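Local coordinates for transmembrane oligosaccharyl transferase (PDB 3WAJ), which is an archaeal membrane protein of the STT3/AglB family that joins a helical GT-C-type transmembrane region to a large globular C-terminal part, at residues F62-W67 / L525-T530; V171-T176 / I206-Y211; I260-A265 / F279-L284; S718-T723 / I765-Y770. One frame throughout, in Å; residues are numbered along the deposited sequence.

Interaction 1: F62-W67 / L525-T530; sequences FPHRIW and LQLYPT
Ile66 and Tyr528 carry the apolar part of this loop-to-loop contact, lying side by side and pointing the same way. Ile66 CG2 comes within 3.5 Å of Tyr528 CD2, and Ile66 CD1 sits in the ring plane at the edge formed by CD2 and CE2. Leu527 adds both methyls from the other loop: CD1 rests on the backbone of Arg65, 3.6 Å from its C atom, and CD2 meets His64 CB at 3.8 Å. Leu527 CG stands anti to the backbone N (chi1 -174°), and the tip of the side chain comes nearer to the other loop than its base.

No direct hydrogen bond joins the two segments; the polar link runs through one water. The water accepts from Trp67 N at 3.0 Å and donates to Tyr528 O at 2.7 Å. Thr530 OG1, which also packs on Trp67 CB, is hydrogen-bonded to the same water at 2.7 Å. Tyr528 OH turns to other partners, Tyr523 O and Arg53.

Within 62-67, Arg65 runs forward beside its own chain, and NE (2.8 Å) and NH2 (3.1 Å) both donate to Ile66 O, which lies in the guanidinium plane. Trp67 CZ3 covers the centre of one face of that guanidinium, while Arg65 NH1 is held by Phe82 O.

Leu527 is the centre of an inverse gamma turn, closed by a weak bond from Tyr528 N to Gln526 O, with that oxygen over the centre of the Tyr528 ring. The arrangement is a water-bridged junction between irregular loops, joining the STT3 N-terminal region to the AglB core region.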
loop_
_atom_site.group_PDB
_atom_site.type_symbol
_atom_site.label_atom_id
_atom_site.label_comp_id
_atom_site.label_asym_id
_atom_site.label_seq_id
_atom_site.Cartn_x
_atom_site.Cartn_y
_atom_site.Cartn_z
ATOM N N PHE A 62 26.212 4.501 -4.226
ATOM C CA PHE A 62 26.673 3.257 -3.619
ATOM C C PHE A 62 28.039 3.385 -2.911
ATOM O O PHE A 62 28.986 3.979 -3.446
ATOM C CB PHE A 62 26.688 2.125 -4.666
ATOM C CG PHE A 62 26.564 0.751 -4.064
ATOM C CD1 PHE A 62 27.689 -0.041 -3.860
ATOM C CD2 PHE A 62 25.322 0.259 -3.675
ATOM C CE1 PHE A 62 27.575 -1.305 -3.297
ATOM C CE2 PHE A 62 25.200 -1.010 -3.106
ATOM C CZ PHE A 62 26.327 -1.788 -2.916
ATOM N N PRO A 63 28.156 2.799 -1.706
ATOM C CA PRO A 63 27.124 1.995 -1.047
ATOM C C PRO A 63 26.315 2.767 -0.012
ATOM O O PRO A 63 25.894 2.168 0.984
ATOM C CB PRO A 63 27.958 0.956 -0.308
ATOM C CG PRO A 63 29.130 1.784 0.188
ATOM C CD PRO A 63 29.418 2.778 -0.937
ATOM N N HIS A 64 26.106 4.061 -0.209
ATOM C CA HIS A 64 25.309 4.801 0.761
ATOM C C HIS A 64 23.840 4.811 0.350
ATOM O O HIS A 64 23.525 4.639 -0.825
ATOM C CB HIS A 64 25.843 6.220 0.932
ATOM C CG HIS A 64 27.306 6.275 1.251
ATOM N ND1 HIS A 64 27.788 6.203 2.541
ATOM C CD2 HIS A 64 28.388 6.391 0.447
ATOM C CE1 HIS A 64 29.108 6.275 2.515
ATOM N NE2 HIS A 64 29.496 6.390 1.258
ATOM N N ARG A 65 22.945 4.990 1.318
ATOM C CA ARG A 65 21.526 5.135 1.009
ATOM C C ARG A 65 20.963 6.264 1.838
ATOM O O ARG A 65 21.552 6.643 2.847
ATOM C CB ARG A 65 20.748 3.829 1.253
ATOM C CG ARG A 65 20.820 3.290 2.675
ATOM C CD ARG A 65 19.595 2.452 3.005
ATOM N NE ARG A 65 18.387 3.268 3.179
ATOM C CZ ARG A 65 17.177 2.789 3.461
ATOM N NH1 ARG A 65 17.002 1.483 3.595
ATOM N NH2 ARG A 65 16.141 3.620 3.601
ATOM N N ILE A 66 19.840 6.824 1.390
ATOM C CA ILE A 66 19.150 7.870 2.146
ATOM C C ILE A 66 18.298 7.256 3.269
ATOM O O ILE A 66 17.944 6.069 3.228
ATOM C CB ILE A 66 18.245 8.692 1.220
ATOM C CG1 ILE A 66 17.120 7.808 0.668
ATOM C CG2 ILE A 66 19.064 9.304 0.090
ATOM C CD1 ILE A 66 16.039 8.569 -0.084
ATOM N N TRP A 67 17.958 8.074 4.262
ATOM C CA TRP A 67 17.074 7.664 5.355
ATOM C C TRP A 67 16.007 8.716 5.508
ATOM O O TRP A 67 15.199 8.695 6.445
ATOM C CB TRP A 67 17.876 7.529 6.661
ATOM C CG TRP A 67 18.898 6.464 6.524
ATOM C CD1 TRP A 67 20.203 6.616 6.144
ATOM C CD2 TRP A 67 18.686 5.056 6.688
ATOM N NE1 TRP A 67 20.822 5.389 6.091
ATOM C CE2 TRP A 67 19.915 4.416 6.423
ATOM C CE3 TRP A 67 17.579 4.277 7.046
ATOM C CZ2 TRP A 67 20.065 3.028 6.506
ATOM C CZ3 TRP A 67 17.725 2.911 7.133
ATOM C CH2 TRP A 67 18.962 2.294 6.865
ATOM N N LEU A 525 18.442 11.695 -7.535
ATOM C CA LEU A 525 19.558 10.779 -7.298
ATOM C C LEU A 525 20.510 11.216 -6.184
ATOM O O LEU A 525 21.490 10.534 -5.900
ATOM C CB LEU A 525 20.312 10.518 -8.593
ATOM C CG LEU A 525 19.393 9.969 -9.687
ATOM C CD1 LEU A 525 20.104 9.945 -11.019
ATOM C CD2 LEU A 525 18.914 8.557 -9.318
ATOM N N GLN A 526 20.209 12.335 -5.532
ATOM C CA GLN A 526 21.092 12.865 -4.494
ATOM C C GLN A 526 20.937 12.183 -3.146
ATOM O O GLN A 526 19.832 11.775 -2.737
ATOM C CB GLN A 526 20.868 14.365 -4.288
ATOM C CG GLN A 526 21.261 15.207 -5.461
ATOM C CD GLN A 526 22.719 15.046 -5.798
ATOM O OE1 GLN A 526 23.063 14.592 -6.888
ATOM N NE2 GLN A 526 23.589 15.419 -4.866
ATOM N N LEU A 527 22.055 12.125 -2.434
ATOM C CA LEU A 527 22.097 11.527 -1.123
ATOM C C LEU A 527 21.670 12.556 -0.095
ATOM O O LEU A 527 22.507 13.198 0.530
ATOM C CB LEU A 527 23.516 11.036 -0.833
ATOM C CG LEU A 527 23.655 10.251 0.466
ATOM C CD1 LEU A 527 22.828 8.965 0.379
ATOM C CD2 LEU A 527 25.117 9.955 0.738
ATOM N N TYR A 528 20.366 12.720 0.081
ATOM C CA TYR A 528 19.856 13.696 1.038
ATOM C C TYR A 528 20.358 13.364 2.433
ATOM O O TYR A 528 20.497 12.196 2.790
ATOM C CB TYR A 528 18.321 13.724 1.030
ATOM C CG TYR A 528 17.748 13.460 -0.333
ATOM C CD1 TYR A 528 17.747 14.446 -1.305
ATOM C CD2 TYR A 528 17.216 12.217 -0.653
ATOM C CE1 TYR A 528 17.235 14.201 -2.562
ATOM C CE2 TYR A 528 16.696 11.962 -1.900
ATOM C CZ TYR A 528 16.709 12.958 -2.856
ATOM O OH TYR A 528 16.198 12.716 -4.106
ATOM N N PRO A 529 20.647 14.404 3.225
ATOM C CA PRO A 529 21.056 14.243 4.627
ATOM C C PRO A 529 19.833 14.022 5.509
ATOM O O PRO A 529 18.762 14.554 5.219
ATOM C CB PRO A 529 21.702 15.598 4.950
ATOM C CG PRO A 529 20.976 16.555 4.095
ATOM C CD PRO A 529 20.656 15.817 2.806
ATOM N N THR A 530 19.983 13.246 6.572
ATOM C CA THR A 530 18.870 13.002 7.490
ATOM C C THR A 530 18.711 14.155 8.474
ATOM O O THR A 530 19.638 14.470 9.218
ATOM C CB THR A 530 19.054 11.690 8.263
ATOM O OG1 THR A 530 19.260 10.619 7.330
ATOM C CG2 THR A 530 17.822 11.408 9.125
HETATM O O HOH W 1 19.347 10.663 4.676
#

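Interaction 2: V171-T176 / I206-Y211; sequences VSALGT and ITIGLY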
loop_
_atom_site.group_PDB
_atom_site.type_symbol
_atom_site.label_atom_id
_atom_site.label_comp_id
_atom_site.label_asym_id
_atom_site.label_seq_id
_atom_site.Cartn_x
_atom_site.Cartn_y
_atom_site.Cartn_z
ATOM N N VAL A 171 11.125 -17.167 9.710
ATOM C CA VAL A 171 11.204 -18.624 9.678
ATOM C C VAL A 171 12.660 -19.087 9.742
ATOM O O VAL A 171 12.994 -19.998 10.500
ATOM C CB VAL A 171 10.511 -19.186 8.430
ATOM C CG1 VAL A 171 10.570 -20.716 8.416
ATOM C CG2 VAL A 171 9.068 -18.716 8.387
ATOM N N SER A 172 13.516 -18.454 8.945
ATOM C CA SER A 172 14.952 -18.723 8.971
ATOM C C SER A 172 15.503 -18.568 10.368
ATOM O O SER A 172 16.293 -19.395 10.814
ATOM C CB SER A 172 15.718 -17.773 8.039
ATOM O OG SER A 172 15.487 -18.096 6.685
ATOM N N ALA A 173 15.098 -17.498 11.054
ATOM C CA ALA A 173 15.612 -17.225 12.391
ATOM C C ALA A 173 15.211 -18.338 13.363
ATOM O O ALA A 173 16.027 -18.783 14.164
ATOM C CB ALA A 173 15.148 -15.869 12.891
ATOM N N LEU A 174 13.963 -18.797 13.275
ATOM C CA LEU A 174 13.491 -19.886 14.123
ATOM C C LEU A 174 14.263 -21.186 13.847
ATOM O O LEU A 174 14.862 -21.772 14.757
ATOM C CB LEU A 174 12.000 -20.116 13.907
ATOM C CG LEU A 174 11.043 -18.968 14.202
ATOM C CD1 LEU A 174 9.635 -19.358 13.786
ATOM C CD2 LEU A 174 11.074 -18.574 15.675
ATOM N N GLY A 175 14.240 -21.629 12.594
ATOM C CA GLY A 175 14.903 -22.857 12.197
ATOM C C GLY A 175 16.385 -22.867 12.505
ATOM O O GLY A 175 16.929 -23.877 12.946
ATOM N N THR A 176 17.046 -21.740 12.273
ATOM C CA THR A 176 18.474 -21.639 12.549
ATOM C C THR A 176 18.742 -21.538 14.045
ATOM O O THR A 176 19.770 -22.008 14.537
ATOM C CB THR A 176 19.123 -20.435 11.833
ATOM O OG1 THR A 176 18.457 -19.223 12.224
ATOM C CG2 THR A 176 19.080 -20.610 10.310
ATOM N N ILE A 206 22.604 -13.860 12.520
ATOM C CA ILE A 206 22.603 -13.179 11.226
ATOM C C ILE A 206 21.197 -13.129 10.658
ATOM O O ILE A 206 20.773 -12.103 10.126
ATOM C CB ILE A 206 23.591 -13.834 10.217
ATOM C CG1 ILE A 206 25.026 -13.410 10.525
ATOM C CG2 ILE A 206 23.264 -13.441 8.793
ATOM C CD1 ILE A 206 26.068 -14.163 9.741
ATOM N N THR A 207 20.474 -14.238 10.774
ATOM C CA THR A 207 19.098 -14.305 10.287
ATOM C C THR A 207 18.196 -13.339 11.062
ATOM O O THR A 207 17.321 -12.704 10.478
ATOM C CB THR A 207 18.538 -15.731 10.352
ATOM O OG1 THR A 207 18.539 -16.170 11.714
ATOM C CG2 THR A 207 19.381 -16.675 9.512
ATOM N N ILE A 208 18.410 -13.213 12.369
ATOM C CA ILE A 208 17.660 -12.206 13.118
ATOM C C ILE A 208 18.008 -10.806 12.619
ATOM O O ILE A 208 17.122 -10.035 12.224
ATOM C CB ILE A 208 17.882 -12.300 14.628
ATOM C CG1 ILE A 208 17.199 -13.561 15.167
ATOM C CG2 ILE A 208 17.327 -11.047 15.332
ATOM C CD1 ILE A 208 17.442 -13.807 16.627
ATOM N N GLY A 209 19.305 -10.496 12.618
ATOM C CA GLY A 209 19.808 -9.257 12.050
ATOM C C GLY A 209 19.168 -8.936 10.712
ATOM O O GLY A 209 18.695 -7.805 10.506
ATOM N N LEU A 210 19.125 -9.920 9.815
ATOM C CA LEU A 210 18.585 -9.687 8.473
ATOM C C LEU A 210 17.086 -9.436 8.541
ATOM O O LEU A 210 16.549 -8.607 7.795
ATOM C CB LEU A 210 18.921 -10.838 7.531
ATOM C CG LEU A 210 20.411 -10.915 7.208
ATOM C CD1 LEU A 210 20.722 -12.024 6.223
ATOM C CD2 LEU A 210 20.900 -9.583 6.674
ATOM N N TYR A 211 16.419 -10.122 9.467
ATOM C CA TYR A 211 14.992 -9.889 9.715
ATOM C C TYR A 211 14.702 -8.415 10.071
ATOM O O TYR A 211 13.897 -7.755 9.412
ATOM C CB TYR A 211 14.475 -10.860 10.791
ATOM C CG TYR A 211 12.998 -10.746 11.084
ATOM C CD1 TYR A 211 12.081 -10.548 10.064
ATOM C CD2 TYR A 211 12.521 -10.845 12.377
ATOM C CE1 TYR A 211 10.730 -10.438 10.330
ATOM C CE2 TYR A 211 11.164 -10.739 12.651
ATOM C CZ TYR A 211 10.277 -10.535 11.622
ATOM O OH TYR A 211 8.930 -10.423 11.880
#
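Ser172 meets Thr207 across two nearly antiparallel transmembrane helices, whose short axes pass 8.3 Å apart with a signed crossing angle of -164°. The serine contributes its CB, 4.1 Å from Thr207 CG2, while its OG turns back along its own helix to Phe168 O.

Next comes Ala173, where the backbones draw together: its CA and that of Thr207 are 5.0 Å apart. Thr207 OG1 presses against the alanine backbone, 3.2 Å from Ala173 CA, and the small CB touches Ile208 CG1 at 3.8 Å. Ile208 also packs on Ile221 and Ile225 of helix 221-234.

One turn further on, Thr176 reaches toward Thr207 tip to tip. The two hydroxyl oxygens, Thr176 OG1 and Thr207 OG1, stand 3.1 Å apart, and beside them the two CG2 methyls also meet. In both threonines OG1 lies between the backbone N and the carbonyl carbon (chi1 57° in Thr176, 61° in Thr207), where it can bond to a carbonyl of the preceding turn. Thr176 OG1 donates to Ser172 O at 2.6 Å, and that oxygen takes the helical Thr176 N from the opposite face of its plane. Thr207 OG1 is hydrogen-bonded to Ala204 O, three residues back in its own helix. Leu126 of helix 121-131 also touches Thr176.

Three hydroxyls thus lie at a buried helix interface, and each is bonded to a main-chain carbonyl of its own helix. The polar groups are satisfied locally, and the close approach of the two helices rests mainly on small side chains fitting against one another.

Interaction 3: I260-A265 / F279-L284; sequences IYLPFA and FQLLVL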
loop_
_atom_site.group_PDB
_atom_site.type_symbol
_atom_site.label_atom_id
_atom_site.label_comp_id
_atom_site.label_asym_id
_atom_site.label_seq_id
_atom_site.Cartn_x
_atom_site.Cartn_y
_atom_site.Cartn_z
ATOM N N ILE A 260 25.043 -6.686 13.778
ATOM C CA ILE A 260 24.555 -6.517 12.417
ATOM C C ILE A 260 23.619 -5.312 12.315
ATOM O O ILE A 260 23.628 -4.583 11.325
ATOM C CB ILE A 260 23.848 -7.792 11.953
ATOM C CG1 ILE A 260 24.864 -8.921 11.907
ATOM C CG2 ILE A 260 23.171 -7.599 10.589
ATOM C CD1 ILE A 260 24.239 -10.253 11.802
ATOM N N TYR A 261 22.822 -5.097 13.354
ATOM C CA TYR A 261 21.893 -3.985 13.356
ATOM C C TYR A 261 22.613 -2.663 13.550
ATOM O O TYR A 261 22.205 -1.637 12.993
ATOM C CB TYR A 261 20.852 -4.157 14.461
ATOM C CG TYR A 261 19.826 -3.059 14.440
ATOM C CD1 TYR A 261 18.871 -3.004 13.442
ATOM C CD2 TYR A 261 19.829 -2.066 15.397
ATOM C CE1 TYR A 261 17.932 -1.992 13.405
ATOM C CE2 TYR A 261 18.897 -1.043 15.373
ATOM C CZ TYR A 261 17.948 -1.011 14.376
ATOM O OH TYR A 261 17.017 0.003 14.362
ATOM N N LEU A 262 23.681 -2.715 14.347
ATOM C CA LEU A 262 24.401 -1.539 14.848
ATOM C C LEU A 262 24.676 -0.407 13.844
ATOM O O LEU A 262 24.436 0.760 14.161
ATOM C CB LEU A 262 25.700 -1.964 15.538
ATOM C CG LEU A 262 26.574 -0.871 16.147
ATOM C CD1 LEU A 262 25.741 -0.046 17.117
ATOM C CD2 LEU A 262 27.779 -1.496 16.866
ATOM N N PRO A 263 25.178 -0.737 12.641
ATOM C CA PRO A 263 25.452 0.358 11.701
ATOM C C PRO A 263 24.221 1.173 11.315
ATOM O O PRO A 263 24.371 2.310 10.847
ATOM C CB PRO A 263 25.985 -0.374 10.458
ATOM C CG PRO A 263 26.561 -1.627 10.972
ATOM C CD PRO A 263 25.701 -2.028 12.148
ATOM N N PHE A 264 23.028 0.613 11.505
ATOM C CA PHE A 264 21.817 1.274 11.026
ATOM C C PHE A 264 20.990 1.886 12.151
ATOM O O PHE A 264 19.959 2.522 11.907
ATOM C CB PHE A 264 20.979 0.291 10.216
ATOM C CG PHE A 264 21.775 -0.470 9.197
ATOM C CD1 PHE A 264 21.932 0.027 7.904
ATOM C CD2 PHE A 264 22.371 -1.683 9.527
ATOM C CE1 PHE A 264 22.669 -0.683 6.949
ATOM C CE2 PHE A 264 23.110 -2.403 8.582
ATOM C CZ PHE A 264 23.265 -1.895 7.293
ATOM N N ALA A 265 21.475 1.715 13.374
ATOM C CA ALA A 265 20.729 2.091 14.569
ATOM C C ALA A 265 20.460 3.576 14.662
ATOM O O ALA A 265 19.552 3.991 15.362
ATOM C CB ALA A 265 21.456 1.596 15.845
ATOM N N PHE A 279 16.270 2.140 19.401
ATOM C CA PHE A 279 15.338 1.295 20.146
ATOM C C PHE A 279 15.560 -0.190 19.833
ATOM O O PHE A 279 15.661 -1.031 20.733
ATOM C CB PHE A 279 13.884 1.656 19.828
ATOM C CG PHE A 279 12.890 0.740 20.489
ATOM C CD1 PHE A 279 12.166 -0.175 19.743
ATOM C CD2 PHE A 279 12.707 0.769 21.874
ATOM C CE1 PHE A 279 11.252 -1.038 20.353
ATOM C CE2 PHE A 279 11.800 -0.093 22.491
ATOM C CZ PHE A 279 11.076 -0.999 21.734
ATOM N N GLN A 280 15.629 -0.502 18.544
ATOM C CA GLN A 280 15.785 -1.881 18.110
ATOM C C GLN A 280 17.104 -2.478 18.623
ATOM O O GLN A 280 17.129 -3.629 19.075
ATOM C CB GLN A 280 15.624 -2.003 16.581
ATOM C CG GLN A 280 14.201 -1.726 16.068
ATOM C CD GLN A 280 13.955 -0.268 15.640
ATOM O OE1 GLN A 280 14.573 0.679 16.153
ATOM N NE2 GLN A 280 13.029 -0.090 14.696
ATOM N N LEU A 281 18.177 -1.676 18.577
ATOM C CA LEU A 281 19.488 -2.033 19.134
ATOM C C LEU A 281 19.400 -2.358 20.631
ATOM O O LEU A 281 19.998 -3.324 21.106
ATOM C CB LEU A 281 20.487 -0.887 18.916
ATOM C CG LEU A 281 21.924 -1.055 19.440
ATOM C CD1 LEU A 281 22.651 -2.206 18.743
ATOM C CD2 LEU A 281 22.744 0.230 19.303
ATOM N N LEU A 282 18.656 -1.536 21.368
ATOM C CA LEU A 282 18.422 -1.776 22.784
ATOM C C LEU A 282 17.727 -3.116 22.965
ATOM O O LEU A 282 18.086 -3.888 23.859
ATOM C CB LEU A 282 17.570 -0.659 23.383
ATOM C CG LEU A 282 18.269 0.440 24.185
ATOM C CD1 LEU A 282 19.639 0.784 23.621
ATOM C CD2 LEU A 282 17.384 1.680 24.228
ATOM N N VAL A 283 16.740 -3.401 22.117
ATOM C CA VAL A 283 16.009 -4.659 22.237
ATOM C C VAL A 283 16.945 -5.846 22.070
ATOM O O VAL A 283 16.925 -6.776 22.864
ATOM C CB VAL A 283 14.831 -4.773 21.242
ATOM C CG1 VAL A 283 14.174 -6.142 21.370
ATOM C CG2 VAL A 283 13.811 -3.692 21.515
ATOM N N LEU A 284 17.790 -5.794 21.051
ATOM C CA LEU A 284 18.686 -6.908 20.776
ATOM C C LEU A 284 19.811 -7.039 21.823
ATOM O O LEU A 284 20.168 -8.154 22.208
ATOM C CB LEU A 284 19.208 -6.839 19.333
ATOM C CG LEU A 284 18.074 -6.771 18.294
ATOM C CD1 LEU A 284 18.609 -6.540 16.889
ATOM C CD2 LEU A 284 17.214 -8.038 18.324
#
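Gln280 NE2 is gripped by two backbone carbonyls, Phe275 O and Gly216 O, and this side chain lies against the end of the Tyr261 ring. Its CB is 3.4 Å from Tyr261 CZ, and its OE1 approaches Tyr261 OH to 3.1 Å without a hydrogen bond crossing between the segments. Instead both oxygens turn to Ser277: Tyr261 OH is bonded to its carbonyl and Gln280 OE1 to its hydroxyl. Gln280 is bent at chi2 (93°), which swings CD round beside the phenol, and the amide and ring planes are 38° apart.

The CD2-CE2 side of the Tyr261 ring touches Leu281. CE2 comes within 3.3 Å of Leu281 N, while CD2 meets Leu281 CB at 3.8 Å. With CG anti to the backbone N (chi1 -177°), the ring is sent across toward helix 278-303. At its base, CB touches Leu284 CD1 at 4.1 Å.

The branched end of Leu281 meets the turn residues. Its CD2 lies 3.7 Å from Leu262 CD1 and 3.9 Å from Ala265 CB. The turn that follows Tyr261, with bonds from Phe264 N to Tyr261 O and from Ala265 N to Leu262 O, brings Ala265 round to face this methyl.

The contact joins the chain where helix 243-261 gives way to a turn to the first turns of helix 278-303, the next long helix of the membrane region. Helix 199-214 flanks it through Val212, which touches Tyr261, and helix 221-234 through Ala222, which touches Leu284. Ala258, one turn before Leu262, extends the packing on Leu281 and Leu284.

Interaction 4: S718-T723 / I765-Y770; sequences SQVLQT and IAPSGY
Val720 and Leu721, on one face of helix 717-732, meet an irregular, largely extended chain at Ile765 to Pro767. The backbones come closest at Val720 and Ala766, whose CA atoms are 6.3 Å apart; Leu721 CA and Ile765 CA follow at 6.9 Å. No hydrogen bond crosses.

Much of the contact is made by one valine methyl. CG1 of Val720, anti to the backbone N (chi1 162°), lies over the loop backbone, 3.8 Å from Ile765 O and 4.0 Å from Ala766 CA. The same methyl reaches Pro767 CD at 4.2 Å, so it spans three successive residues. Beside it, Leu721 CB meets Ile765 CG2, also at 4.2 Å. Trp705 touches both Val720 and Pro767, and Val745 and Tyr749 of helix 740-755 back Ile765.

Polar links run alongside: Ile765 N is bonded to Glu717 OE2 at the start of the helix, and Ala766 O to Lys748.

This is apolar helix-on-loop packing in the globular C-terminal part. The loop comes from helix 740-755 and leads into strand 771-776 of the mixed beta sheet, so helix 717-732 covers the chain just before it enters that sheet.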
loop_
_atom_site.group_PDB
_atom_site.type_symbol
_atom_site.label_atom_id
_atom_site.label_comp_id
_atom_site.label_asym_id
_atom_site.label_seq_id
_atom_site.Cartn_x
_atom_site.Cartn_y
_atom_site.Cartn_z
ATOM N N SER A 718 -27.685 10.917 -25.640
ATOM C CA SER A 718 -28.791 9.967 -25.462
ATOM C C SER A 718 -28.303 8.522 -25.545
ATOM O O SER A 718 -28.605 7.691 -24.672
ATOM C CB SER A 718 -29.906 10.210 -26.472
ATOM O OG SER A 718 -31.012 9.402 -26.133
ATOM N N GLN A 719 -27.524 8.238 -26.588
ATOM C CA GLN A 719 -26.963 6.896 -26.781
ATOM C C GLN A 719 -26.033 6.538 -25.620
ATOM O O GLN A 719 -26.092 5.421 -25.105
ATOM C CB GLN A 719 -26.234 6.776 -28.133
ATOM C CG GLN A 719 -26.156 5.342 -28.641
ATOM C CD GLN A 719 -25.213 5.163 -29.838
ATOM O OE1 GLN A 719 -24.449 6.063 -30.181
ATOM N NE2 GLN A 719 -25.265 3.989 -30.467
ATOM N N VAL A 720 -25.192 7.490 -25.203
ATOM C CA VAL A 720 -24.315 7.265 -24.058
ATOM C C VAL A 720 -25.159 6.899 -22.836
ATOM O O VAL A 720 -24.953 5.848 -22.219
ATOM C CB VAL A 720 -23.423 8.486 -23.742
ATOM C CG1 VAL A 720 -22.864 8.381 -22.323
ATOM C CG2 VAL A 720 -22.279 8.612 -24.767
ATOM N N LEU A 721 -26.133 7.745 -22.515
ATOM C CA LEU A 721 -26.988 7.517 -21.347
ATOM C C LEU A 721 -27.773 6.196 -21.401
ATOM O O LEU A 721 -27.809 5.451 -20.426
ATOM C CB LEU A 721 -27.949 8.690 -21.153
ATOM C CG LEU A 721 -28.936 8.502 -20.006
ATOM C CD1 LEU A 721 -28.203 8.489 -18.668
ATOM C CD2 LEU A 721 -30.039 9.563 -20.041
ATOM N N GLN A 722 -28.387 5.888 -22.537
ATOM C CA GLN A 722 -29.126 4.630 -22.653
ATOM C C GLN A 722 -28.237 3.412 -22.511
ATOM O O GLN A 722 -28.664 2.386 -21.990
ATOM C CB GLN A 722 -29.909 4.564 -23.975
ATOM C CG GLN A 722 -30.901 5.703 -24.164
ATOM C CD GLN A 722 -31.689 6.035 -22.891
ATOM O OE1 GLN A 722 -32.070 5.144 -22.106
ATOM N NE2 GLN A 722 -31.951 7.323 -22.692
ATOM N N THR A 723 -27.003 3.523 -22.994
ATOM C CA THR A 723 -26.007 2.479 -22.779
ATOM C C THR A 723 -25.687 2.312 -21.285
ATOM O O THR A 723 -25.725 1.200 -20.737
ATOM C CB THR A 723 -24.726 2.795 -23.548
ATOM O OG1 THR A 723 -25.015 2.797 -24.959
ATOM C CG2 THR A 723 -23.643 1.768 -23.232
ATOM N N ILE A 765 -23.369 14.752 -20.807
ATOM C CA ILE A 765 -23.504 13.371 -20.360
ATOM C C ILE A 765 -22.640 12.491 -21.268
ATOM O O ILE A 765 -23.039 12.143 -22.377
ATOM C CB ILE A 765 -24.984 12.944 -20.308
ATOM C CG1 ILE A 765 -25.705 13.833 -19.296
ATOM C CG2 ILE A 765 -25.112 11.462 -19.929
ATOM C CD1 ILE A 765 -27.143 13.502 -19.103
ATOM N N ALA A 766 -21.436 12.179 -20.787
ATOM C CA ALA A 766 -20.398 11.502 -21.569
ATOM C C ALA A 766 -19.269 11.043 -20.663
ATOM O O ALA A 766 -19.016 11.666 -19.626
ATOM C CB ALA A 766 -19.848 12.434 -22.636
ATOM N N PRO A 767 -18.566 9.966 -21.061
ATOM C CA PRO A 767 -17.434 9.555 -20.232
ATOM C C PRO A 767 -16.243 10.473 -20.520
ATOM O O PRO A 767 -16.388 11.413 -21.291
ATOM C CB PRO A 767 -17.155 8.122 -20.705
ATOM C CG PRO A 767 -17.550 8.116 -22.153
ATOM C CD PRO A 767 -18.755 9.082 -22.232
ATOM N N SER A 768 -15.092 10.211 -19.909
ATOM C CA SER A 768 -13.940 11.106 -20.008
ATOM C C SER A 768 -12.702 10.307 -19.619
ATOM O O SER A 768 -12.801 9.118 -19.264
ATOM C CB SER A 768 -14.112 12.289 -19.067
ATOM O OG SER A 768 -13.950 11.865 -17.711
ATOM N N GLY A 769 -11.540 10.949 -19.670
ATOM C CA GLY A 769 -10.300 10.248 -19.380
ATOM C C GLY A 769 -10.245 9.720 -17.954
ATOM O O GLY A 769 -10.655 10.407 -16.989
ATOM N N TYR A 770 -9.719 8.504 -17.823
ATOM C CA TYR A 770 -9.489 7.871 -16.518
ATOM C C TYR A 770 -8.635 8.774 -15.620
ATOM O O TYR A 770 -8.946 8.974 -14.442
ATOM C CB TYR A 770 -8.774 6.536 -16.726
ATOM C CG TYR A 770 -8.809 5.584 -15.548
ATOM C CD1 TYR A 770 -9.524 4.399 -15.618
ATOM C CD2 TYR A 770 -8.090 5.844 -14.377
ATOM C CE1 TYR A 770 -9.539 3.504 -14.556
ATOM C CE2 TYR A 770 -8.111 4.953 -13.309
ATOM C CZ TYR A 770 -8.843 3.792 -13.409
ATOM O OH TYR A 770 -8.884 2.904 -12.369
#

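How the interactions relate
Interactions 2 and 3 are buried contacts of the transmembrane region and adjoin: Ile206 and Gly209 pack on Ile260, and Ile208 on Leu284, so helices 199-214, 243-261 and 278-303 pack against one another. Interaction 1 is only partly buried and is bridged by water, yet it meets interaction 3 where Trp67 touches Phe264. Interaction 4 stands apart, with its centre 48 to 58 Å from the other three, in the globular part. The chemistry follows position: hydroxyls bonded to their own helix in interaction 2, an aromatic and amide set beside leucines in interaction 3, and methyl-to-backbone and apolar contacts, with no hydrogen bond, across interaction 4.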